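Long-range contacts in hypothetical protein PH1566 (Pyrococcus horikoshii, PDB 2E3U), which probably binds RNA as an archaeal Dim2p, a pre-ribosomal RNA processing factor built from two KH domains: residues 63-68 with 76-81; 115-120 with 170-175; 178-183 with 198-203. All blocks are in the same frame, centred on the assembly; numbering follows the deposited sequence.

In the fold
The three contacts follow one another along the chain. Contact 1 is a beta hairpin in the first KH domain. Contacts 2 and 3 belong to the second. Contact 2 pairs two strands of its sheet, and contact 3 packs the helix that follows that sheet against the last helix. These two touch: their centres lie about 15 Å apart, and E120 OE1 forms a salt bridge with K182 NZ at 3.1 Å. Contact 1 stands apart, its centre about 20 Å from that of contact 2, with nearest atoms about 9 Å apart. Contacts 1 and 3 have centres about 35 Å apart, on opposite sides of the chain's centre. Helix 87-101 touches both contacts 1 and 2.

Contact 1 of 3, residues 63-68 with 76-81; sequences TKTKIT and VWITST
K66 and T79 face each other as a hydrogen-bonded antiparallel pair, and their side chains lie side by side on one face of the sheet. K66 CB sits 3.5 Å from T79 OG1. K66 CG is anti to the backbone N (chi1 169°), which sets it 3.8 Å from T79 OG1. K66 CD is again 3.5 Å from T79 OG1. The chain then bends, CE drifts to 4.2 Å from T79 OG1, and NZ leads away from the hairpin. In the backbone, T79 N donates to K66 O in an almost straight bond of 2.8 Å (177° at the hydrogen). A water on this face donates to K66 O and W77 O and also bonds the hydroxyls of T68 and T79, tying four residues of both strands together. Further along, T68 O lies in the plane of the W77 ring, 3.5 Å from CE3 at its edge. I67, I78 and V76 give the other side its apolar contacts: I67 CG2 meets V76 CG1 at 3.6 Å. The CG2 methyl of I78 lies by T65, whose OG1 donates to T63 OG1. T65 and I78 touch A93 of helix 87-101. At the open end of the hairpin T81 OG1 donates to K64 O at 3.2 Å, from 52° above the carbonyl plane. T84 OG1 also bonds K64 O, so two hydroxyls hold this carbonyl just after helix 54-63. Strand 35-39 pairs with the other edge of 75-80. This gives the strand order 1-3-2 and the second-to-third strand hairpin of a type I KH fold.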
loop_
_atom_site.group_PDB
_atom_site.type_symbol
_atom_site.label_atom_id
_atom_site.label_comp_id
_atom_site.label_asym_id
_atom_site.label_seq_id
_atom_site.Cartn_x
_atom_site.Cartn_y
_atom_site.Cartn_z
ATOM N N THR A 63 -1.514 17.000 1.370
ATOM C CA THR A 63 -1.575 16.719 2.812
ATOM C C THR A 63 -1.172 17.921 3.679
ATOM O O THR A 63 -1.516 17.976 4.871
ATOM C CB THR A 63 -0.676 15.515 3.180
ATOM O OG1 THR A 63 0.690 15.804 2.833
ATOM C CG2 THR A 63 -1.161 14.238 2.453
ATOM N N LYS A 64 -0.461 18.872 3.079
ATOM C CA LYS A 64 0.016 20.080 3.756
ATOM C C LYS A 64 1.073 19.717 4.783
ATOM O O LYS A 64 1.085 20.209 5.922
ATOM C CB LYS A 64 -1.131 20.919 4.343
ATOM C CG LYS A 64 -2.183 21.373 3.300
ATOM C CD LYS A 64 -3.272 22.256 3.923
ATOM C CE LYS A 64 -4.635 22.095 3.202
ATOM N NZ LYS A 64 -5.419 20.904 3.737
ATOM N N THR A 65 1.980 18.842 4.337
ATOM C CA THR A 65 3.097 18.391 5.144
ATOM C C THR A 65 4.400 18.613 4.389
ATOM O O THR A 65 4.422 18.925 3.190
ATOM C CB THR A 65 2.968 16.887 5.489
ATOM O OG1 THR A 65 2.910 16.120 4.268
ATOM C CG2 THR A 65 1.725 16.636 6.410
ATOM N N LYS A 66 5.493 18.440 5.091
ATOM C CA LYS A 66 6.798 18.549 4.473
ATOM C C LYS A 66 7.309 17.132 4.522
ATOM O O LYS A 66 7.265 16.495 5.564
ATOM C CB LYS A 66 7.695 19.518 5.263
ATOM C CG LYS A 66 9.172 19.511 4.854
ATOM C CD LYS A 66 10.064 20.071 5.957
ATOM C CE LYS A 66 9.690 21.505 6.371
ATOM N NZ LYS A 66 9.924 22.482 5.260
ATOM N N ILE A 67 7.767 16.643 3.379
ATOM C CA ILE A 67 8.429 15.350 3.252
ATOM C C ILE A 67 9.919 15.562 3.018
ATOM O O ILE A 67 10.318 16.334 2.142
ATOM C CB ILE A 67 7.727 14.525 2.117
ATOM C CG1 ILE A 67 6.295 14.198 2.619
ATOM C CG2 ILE A 67 8.535 13.292 1.734
ATOM C CD1 ILE A 67 5.303 13.915 1.559
ATOM N N THR A 68 10.748 14.925 3.835
ATOM C CA THR A 68 12.181 15.057 3.670
ATOM C C THR A 68 12.730 13.682 3.357
ATOM O O THR A 68 12.500 12.749 4.112
ATOM C CB THR A 68 12.865 15.633 4.933
ATOM O OG1 THR A 68 12.242 16.872 5.286
ATOM C CG2 THR A 68 14.379 15.874 4.677
ATOM N N VAL A 76 12.689 8.463 5.291
ATOM C CA VAL A 76 11.768 9.573 5.018
ATOM C C VAL A 76 11.144 10.113 6.289
ATOM O O VAL A 76 10.669 9.351 7.127
ATOM C CB VAL A 76 10.635 9.201 4.003
ATOM C CG1 VAL A 76 9.859 10.462 3.534
ATOM C CG2 VAL A 76 11.200 8.405 2.775
ATOM N N TRP A 77 11.169 11.443 6.409
ATOM C CA TRP A 77 10.550 12.187 7.495
ATOM C C TRP A 77 9.310 12.948 6.998
ATOM O O TRP A 77 9.389 13.732 6.064
ATOM C CB TRP A 77 11.569 13.187 8.114
ATOM C CG TRP A 77 12.721 12.536 8.789
ATOM C CD1 TRP A 77 12.840 12.294 10.120
ATOM C CD2 TRP A 77 13.959 12.061 8.184
ATOM N NE1 TRP A 77 14.030 11.675 10.380
ATOM C CE2 TRP A 77 14.746 11.533 9.222
ATOM C CE3 TRP A 77 14.466 12.039 6.868
ATOM C CZ2 TRP A 77 16.026 10.959 9.002
ATOM C CZ3 TRP A 77 15.746 11.482 6.642
ATOM C CH2 TRP A 77 16.511 10.952 7.710
ATOM N N ILE A 78 8.173 12.731 7.647
ATOM C CA ILE A 78 6.967 13.444 7.342
ATOM C C ILE A 78 6.680 14.391 8.486
ATOM O O ILE A 78 6.419 13.963 9.606
ATOM C CB ILE A 78 5.759 12.502 7.057
ATOM C CG1 ILE A 78 6.072 11.518 5.919
ATOM C CG2 ILE A 78 4.496 13.337 6.724
ATOM C CD1 ILE A 78 6.731 10.151 6.356
ATOM N N THR A 79 6.748 15.687 8.207
ATOM C CA THR A 79 6.611 16.685 9.259
ATOM C C THR A 79 5.439 17.639 9.013
ATOM O O THR A 79 5.103 17.974 7.871
ATOM C CB THR A 79 7.939 17.468 9.532
ATOM O OG1 THR A 79 8.430 18.009 8.309
ATOM C CG2 THR A 79 9.022 16.572 10.059
ATOM N N SER A 80 4.802 18.072 10.097
ATOM C CA SER A 80 3.669 18.955 9.930
ATOM C C SER A 80 4.200 20.374 9.716
ATOM O O SER A 80 5.339 20.648 10.038
ATOM C CB SER A 80 2.742 18.866 11.145
ATOM O OG SER A 80 3.380 19.400 12.269
ATOM N N THR A 81 3.374 21.241 9.133
ATOM C CA THR A 81 3.672 22.656 8.939
ATOM C C THR A 81 2.528 23.476 9.594
ATOM O O THR A 81 1.589 22.902 10.174
ATOM C CB THR A 81 3.766 22.999 7.449
ATOM O OG1 THR A 81 2.464 22.924 6.863
ATOM C CG2 THR A 81 4.689 22.050 6.704
HETATM O O HOH W 1 9.876 16.356 6.893
#

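Contact 2 of 3, residues 115-120 with 170-175; sequences EGEYLE and AIIGNP
Y118 and P175 touch across the strand ends, their side chains crossing at a slant. Ring atom CE2 of Y118 comes to 3.8 Å from P175 CG. E117 meets I172 differently: the side chains cross at about a right angle, with E117 CG 3.8 Å from I172 CG2. The E117 chain is bent at chi2, and E117 OE2 forms a salt bridge with R111 NE. L119 and I172 share one face of the sheet and also cross at a slant, L119 CD1 lying 3.9 Å from I172 CG1. L119 CD1 also lies 3.5 Å from I171 O. E120 and I171 lie on the other face, as a hydrogen-bonded pair, and the carboxylate of E120 leads off to K182. Four backbone bonds join the strands, two between Y118 and G173 and two between E120 and I171. Before the strand, G116 O takes a CA-H contact from N174 CA at 3.2 Å. N174 is the N-cap residue of helix 175-189. I178 of that helix packs on Y118, E120 and I171, while helix 87-101 meets L119 and I172 on the opposite face. Strand 168-173 is central, with 118-123 along one edge and 161-165 along the other.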
loop_
_atom_site.group_PDB
_atom_site.type_symbol
_atom_site.label_atom_id
_atom_site.label_comp_id
_atom_site.label_asym_id
_atom_site.label_seq_id
_atom_site.Cartn_x
_atom_site.Cartn_y
_atom_site.Cartn_z
ATOM N N GLU A 115 -11.205 9.606 3.330
ATOM C CA GLU A 115 -11.523 9.275 4.723
ATOM C C GLU A 115 -12.078 7.837 4.856
ATOM O O GLU A 115 -12.734 7.303 3.935
ATOM C CB GLU A 115 -12.426 10.361 5.359
ATOM C CG GLU A 115 -11.654 11.648 5.886
ATOM C CD GLU A 115 -11.229 12.653 4.784
ATOM O OE1 GLU A 115 -11.297 12.345 3.565
ATOM O OE2 GLU A 115 -10.792 13.776 5.131
ATOM N N GLY A 116 -11.759 7.203 5.982
ATOM C CA GLY A 116 -12.054 5.799 6.198
ATOM C C GLY A 116 -11.130 4.854 5.455
ATOM O O GLY A 116 -11.299 3.660 5.523
ATOM N N GLU A 117 -10.152 5.371 4.720
ATOM C CA GLU A 117 -9.252 4.478 3.976
ATOM C C GLU A 117 -7.963 4.295 4.770
ATOM O O GLU A 117 -7.424 5.264 5.326
ATOM C CB GLU A 117 -8.973 5.010 2.572
ATOM C CG GLU A 117 -9.110 3.972 1.502
ATOM C CD GLU A 117 -10.471 3.921 0.870
ATOM O OE1 GLU A 117 -11.435 4.523 1.343
ATOM O OE2 GLU A 117 -10.592 3.242 -0.136
ATOM N N TYR A 118 -7.495 3.049 4.831
ATOM C CA TYR A 118 -6.327 2.667 5.622
ATOM C C TYR A 118 -5.386 1.829 4.771
ATOM O O TYR A 118 -5.769 1.317 3.715
ATOM C CB TYR A 118 -6.743 1.839 6.848
ATOM C CG TYR A 118 -7.645 2.571 7.835
ATOM C CD1 TYR A 118 -7.135 3.124 9.009
ATOM C CD2 TYR A 118 -9.002 2.713 7.582
ATOM C CE1 TYR A 118 -7.970 3.800 9.906
ATOM C CE2 TYR A 118 -9.843 3.388 8.468
ATOM C CZ TYR A 118 -9.319 3.937 9.615
ATOM O OH TYR A 118 -10.177 4.580 10.490
ATOM N N LEU A 119 -4.166 1.694 5.267
ATOM C CA LEU A 119 -3.119 0.938 4.639
ATOM C C LEU A 119 -2.840 -0.218 5.566
ATOM O O LEU A 119 -2.784 -0.017 6.764
ATOM C CB LEU A 119 -1.848 1.790 4.486
ATOM C CG LEU A 119 -0.620 1.059 3.999
ATOM C CD1 LEU A 119 -0.789 0.413 2.593
ATOM C CD2 LEU A 119 0.615 2.018 4.055
ATOM N N GLU A 120 -2.677 -1.416 5.010
ATOM C CA GLU A 120 -2.246 -2.564 5.782
ATOM C C GLU A 120 -1.139 -3.281 5.025
ATOM O O GLU A 120 -1.334 -3.676 3.892
ATOM C CB GLU A 120 -3.420 -3.524 6.128
ATOM C CG GLU A 120 -2.938 -4.944 6.583
ATOM C CD GLU A 120 -3.782 -5.623 7.660
ATOM O OE1 GLU A 120 -3.253 -6.537 8.339
ATOM O OE2 GLU A 120 -4.971 -5.286 7.850
ATOM N N ALA A 170 0.511 -5.398 0.227
ATOM C CA ALA A 170 -0.033 -4.197 0.885
ATOM C C ALA A 170 -1.451 -3.930 0.364
ATOM O O ALA A 170 -1.717 -4.139 -0.805
ATOM C CB ALA A 170 0.867 -2.986 0.667
ATOM N N ILE A 171 -2.339 -3.483 1.245
ATOM C CA ILE A 171 -3.752 -3.346 0.956
ATOM C C ILE A 171 -4.210 -1.954 1.362
ATOM O O ILE A 171 -3.777 -1.432 2.387
ATOM C CB ILE A 171 -4.603 -4.415 1.685
ATOM C CG1 ILE A 171 -3.961 -5.808 1.539
ATOM C CG2 ILE A 171 -6.045 -4.407 1.138
ATOM C CD1 ILE A 171 -4.671 -6.970 2.325
ATOM N N ILE A 172 -5.040 -1.338 0.519
ATOM C CA ILE A 172 -5.636 -0.027 0.788
ATOM C C ILE A 172 -7.124 -0.161 0.629
ATOM O O ILE A 172 -7.590 -0.665 -0.378
ATOM C CB ILE A 172 -5.122 1.102 -0.164
ATOM C CG1 ILE A 172 -3.634 1.368 0.057
ATOM C CG2 ILE A 172 -5.901 2.381 0.103
ATOM C CD1 ILE A 172 -2.965 2.181 -1.074
ATOM N N GLY A 173 -7.862 0.236 1.652
ATOM C CA GLY A 173 -9.278 -0.015 1.692
ATOM C C GLY A 173 -9.882 0.533 2.946
ATOM O O GLY A 173 -9.166 0.904 3.862
ATOM N N ASN A 174 -11.206 0.579 3.014
ATOM C CA ASN A 174 -11.814 0.735 4.336
ATOM C C ASN A 174 -11.589 -0.585 5.119
ATOM O O ASN A 174 -11.229 -1.595 4.518
ATOM C CB ASN A 174 -13.285 1.186 4.248
ATOM C CG ASN A 174 -14.221 0.098 3.749
ATOM O OD1 ASN A 174 -15.209 0.379 3.068
ATOM N ND2 ASN A 174 -13.936 -1.134 4.104
ATOM N N PRO A 175 -11.765 -0.579 6.461
ATOM C CA PRO A 175 -11.375 -1.780 7.198
ATOM C C PRO A 175 -12.056 -3.054 6.716
ATOM O O PRO A 175 -11.488 -4.143 6.835
ATOM C CB PRO A 175 -11.826 -1.459 8.632
ATOM C CG PRO A 175 -11.716 0.064 8.680
ATOM C CD PRO A 175 -12.316 0.447 7.360
#

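Contact 3 of 3, residues 178-183 with 198-203; sequences IEIAKT and YRYLER
The helix segments 178-183 and 198-203 run antiparallel, with 169° between their directions and axes 10.6 Å apart at closest approach. Helix 175-189 is the last helix of the type I KH topology and packs on the domain's sheet; helix 194-203 folds back beside it. The nearest backbones are at I180 and L201. There the side chains slant across each other, I180 CG2 touching L201 CD2 at 3.6 Å. Y200 buries the largest area of this contact. Its CB points toward segment 178-183, and CG, anti to the backbone N (chi1 164°), continues that way. The Y200 and T183 side chains cross at about a right angle. The hydroxyl presses on T183, with Y200 OH 3.1 Å from T183 CB. I180 O lies in the ring plane, 3.7 Å from Y200 CE2 at the edge. Y200 OH also has a weak hydrogen bond with R204. An alanine in place of Y200 would probably open a gap beside I180 and leave T183 CB and CG2 without the ring and hydroxyl that pack on them. T183 OG1 bonds its own helix. It donates to E179 O at 2.7 Å, from the face of that carbonyl opposite to the one T183 N uses.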
loop_
_atom_site.group_PDB
_atom_site.type_symbol
_atom_site.label_atom_id
_atom_site.label_comp_id
_atom_site.label_asym_id
_atom_site.label_seq_id
_atom_site.Cartn_x
_atom_site.Cartn_y
_atom_site.Cartn_z
ATOM N N ILE A 178 -10.393 -4.200 3.307
ATOM C CA ILE A 178 -9.089 -4.778 3.683
ATOM C C ILE A 178 -9.218 -6.214 4.236
ATOM O O ILE A 178 -8.468 -7.118 3.869
ATOM C CB ILE A 178 -8.332 -3.899 4.736
ATOM C CG1 ILE A 178 -7.861 -2.579 4.107
ATOM C CG2 ILE A 178 -7.133 -4.661 5.329
ATOM C CD1 ILE A 178 -7.180 -1.632 5.107
ATOM N N GLU A 179 -10.163 -6.389 5.155
ATOM C CA GLU A 179 -10.421 -7.652 5.798
ATOM C C GLU A 179 -10.804 -8.747 4.780
ATOM O O GLU A 179 -10.331 -9.890 4.876
ATOM C CB GLU A 179 -11.538 -7.438 6.837
ATOM C CG GLU A 179 -11.427 -8.280 8.061
ATOM C CD GLU A 179 -11.521 -9.752 7.757
ATOM O OE1 GLU A 179 -10.694 -10.512 8.322
ATOM O OE2 GLU A 179 -12.420 -10.146 6.958
ATOM N N ILE A 180 -11.654 -8.399 3.808
ATOM C CA ILE A 180 -12.024 -9.298 2.714
ATOM C C ILE A 180 -10.831 -9.685 1.796
ATOM O O ILE A 180 -10.663 -10.868 1.466
ATOM C CB ILE A 180 -13.165 -8.693 1.854
ATOM C CG1 ILE A 180 -14.455 -8.561 2.666
ATOM C CG2 ILE A 180 -13.430 -9.555 0.559
ATOM C CD1 ILE A 180 -15.492 -7.695 1.998
ATOM N N ALA A 181 -10.048 -8.687 1.346
ATOM C CA ALA A 181 -8.865 -8.932 0.481
ATOM C C ALA A 181 -7.844 -9.699 1.274
ATOM O O ALA A 181 -7.311 -10.687 0.799
ATOM C CB ALA A 181 -8.243 -7.610 -0.074
ATOM N N LYS A 182 -7.574 -9.258 2.492
ATOM C CA LYS A 182 -6.669 -9.987 3.394
ATOM C C LYS A 182 -7.004 -11.476 3.500
ATOM O O LYS A 182 -6.125 -12.331 3.340
ATOM C CB LYS A 182 -6.650 -9.353 4.809
ATOM C CG LYS A 182 -5.412 -9.693 5.609
ATOM C CD LYS A 182 -5.515 -9.325 7.098
ATOM C CE LYS A 182 -4.427 -10.062 7.893
ATOM N NZ LYS A 182 -4.041 -9.376 9.158
ATOM N N THR A 183 -8.258 -11.767 3.836
ATOM C CA THR A 183 -8.756 -13.161 3.933
ATOM C C THR A 183 -8.587 -13.996 2.643
ATOM O O THR A 183 -8.100 -15.115 2.719
ATOM C CB THR A 183 -10.217 -13.202 4.394
ATOM O OG1 THR A 183 -10.336 -12.453 5.610
ATOM C CG2 THR A 183 -10.656 -14.616 4.668
ATOM N N TYR A 198 -12.792 -17.688 -4.914
ATOM C CA TYR A 198 -13.732 -16.920 -5.719
ATOM C C TYR A 198 -15.179 -16.992 -5.176
ATOM O O TYR A 198 -15.934 -15.996 -5.230
ATOM C CB TYR A 198 -13.666 -17.350 -7.192
ATOM C CG TYR A 198 -12.334 -17.127 -7.907
ATOM C CD1 TYR A 198 -11.977 -17.906 -9.024
ATOM C CD2 TYR A 198 -11.439 -16.147 -7.487
ATOM C CE1 TYR A 198 -10.763 -17.715 -9.690
ATOM C CE2 TYR A 198 -10.223 -15.936 -8.154
ATOM C CZ TYR A 198 -9.888 -16.720 -9.262
ATOM O OH TYR A 198 -8.665 -16.490 -9.930
ATOM N N ARG A 199 -15.569 -18.157 -4.674
ATOM C CA ARG A 199 -16.865 -18.301 -4.030
ATOM C C ARG A 199 -16.934 -17.519 -2.709
ATOM O O ARG A 199 -17.903 -16.823 -2.471
ATOM C CB ARG A 199 -17.247 -19.780 -3.866
ATOM C CG ARG A 199 -17.857 -20.407 -5.147
ATOM C CD ARG A 199 -17.673 -21.905 -5.148
ATOM N NE ARG A 199 -18.351 -22.667 -6.213
ATOM C CZ ARG A 199 -17.791 -22.984 -7.380
ATOM N NH1 ARG A 199 -16.571 -22.552 -7.671
ATOM N NH2 ARG A 199 -18.449 -23.716 -8.269
ATOM N N TYR A 200 -15.905 -17.618 -1.868
ATOM C CA TYR A 200 -15.754 -16.748 -0.695
ATOM C C TYR A 200 -15.891 -15.251 -1.010
ATOM O O TYR A 200 -16.586 -14.521 -0.295
ATOM C CB TYR A 200 -14.419 -17.003 0.056
ATOM C CG TYR A 200 -14.064 -15.866 1.021
ATOM C CD1 TYR A 200 -14.581 -15.834 2.312
ATOM C CD2 TYR A 200 -13.233 -14.824 0.622
ATOM C CE1 TYR A 200 -14.275 -14.792 3.194
ATOM C CE2 TYR A 200 -12.931 -13.764 1.473
ATOM C CZ TYR A 200 -13.455 -13.751 2.751
ATOM O OH TYR A 200 -13.158 -12.690 3.594
ATOM N N LEU A 201 -15.224 -14.797 -2.073
ATOM C CA LEU A 201 -15.303 -13.401 -2.490
ATOM C C LEU A 201 -16.682 -13.006 -3.010
ATOM O O LEU A 201 -17.121 -11.871 -2.777
ATOM C CB LEU A 201 -14.213 -13.045 -3.516
ATOM C CG LEU A 201 -12.775 -12.960 -3.036
ATOM C CD1 LEU A 201 -11.801 -13.152 -4.187
ATOM C CD2 LEU A 201 -12.457 -11.648 -2.257
ATOM N N GLU A 202 -17.366 -13.913 -3.704
ATOM C CA GLU A 202 -18.745 -13.638 -4.148
ATOM C C GLU A 202 -19.652 -13.421 -2.950
ATOM O O GLU A 202 -20.478 -12.510 -2.947
ATOM C CB GLU A 202 -19.323 -14.762 -5.020
ATOM C CG GLU A 202 -19.175 -14.575 -6.545
ATOM C CD GLU A 202 -20.002 -13.424 -7.122
ATOM O OE1 GLU A 202 -21.028 -13.039 -6.498
ATOM O OE2 GLU A 202 -19.627 -12.908 -8.211
ATOM N N ARG A 203 -19.465 -14.246 -1.924
ATOM C CA ARG A 203 -20.266 -14.177 -0.711
ATOM C C ARG A 203 -20.064 -12.858 0.051
ATOM O O ARG A 203 -20.986 -12.353 0.701
ATOM C CB ARG A 203 -20.020 -15.401 0.181
ATOM C CG ARG A 203 -21.066 -16.495 0.009
ATOM C CD ARG A 203 -20.601 -17.889 0.546
ATOM N NE ARG A 203 -19.737 -17.774 1.722
ATOM C CZ ARG A 203 -18.540 -18.344 1.844
ATOM N NH1 ARG A 203 -18.064 -19.106 0.871
ATOM N NH2 ARG A 203 -17.829 -18.170 2.957
#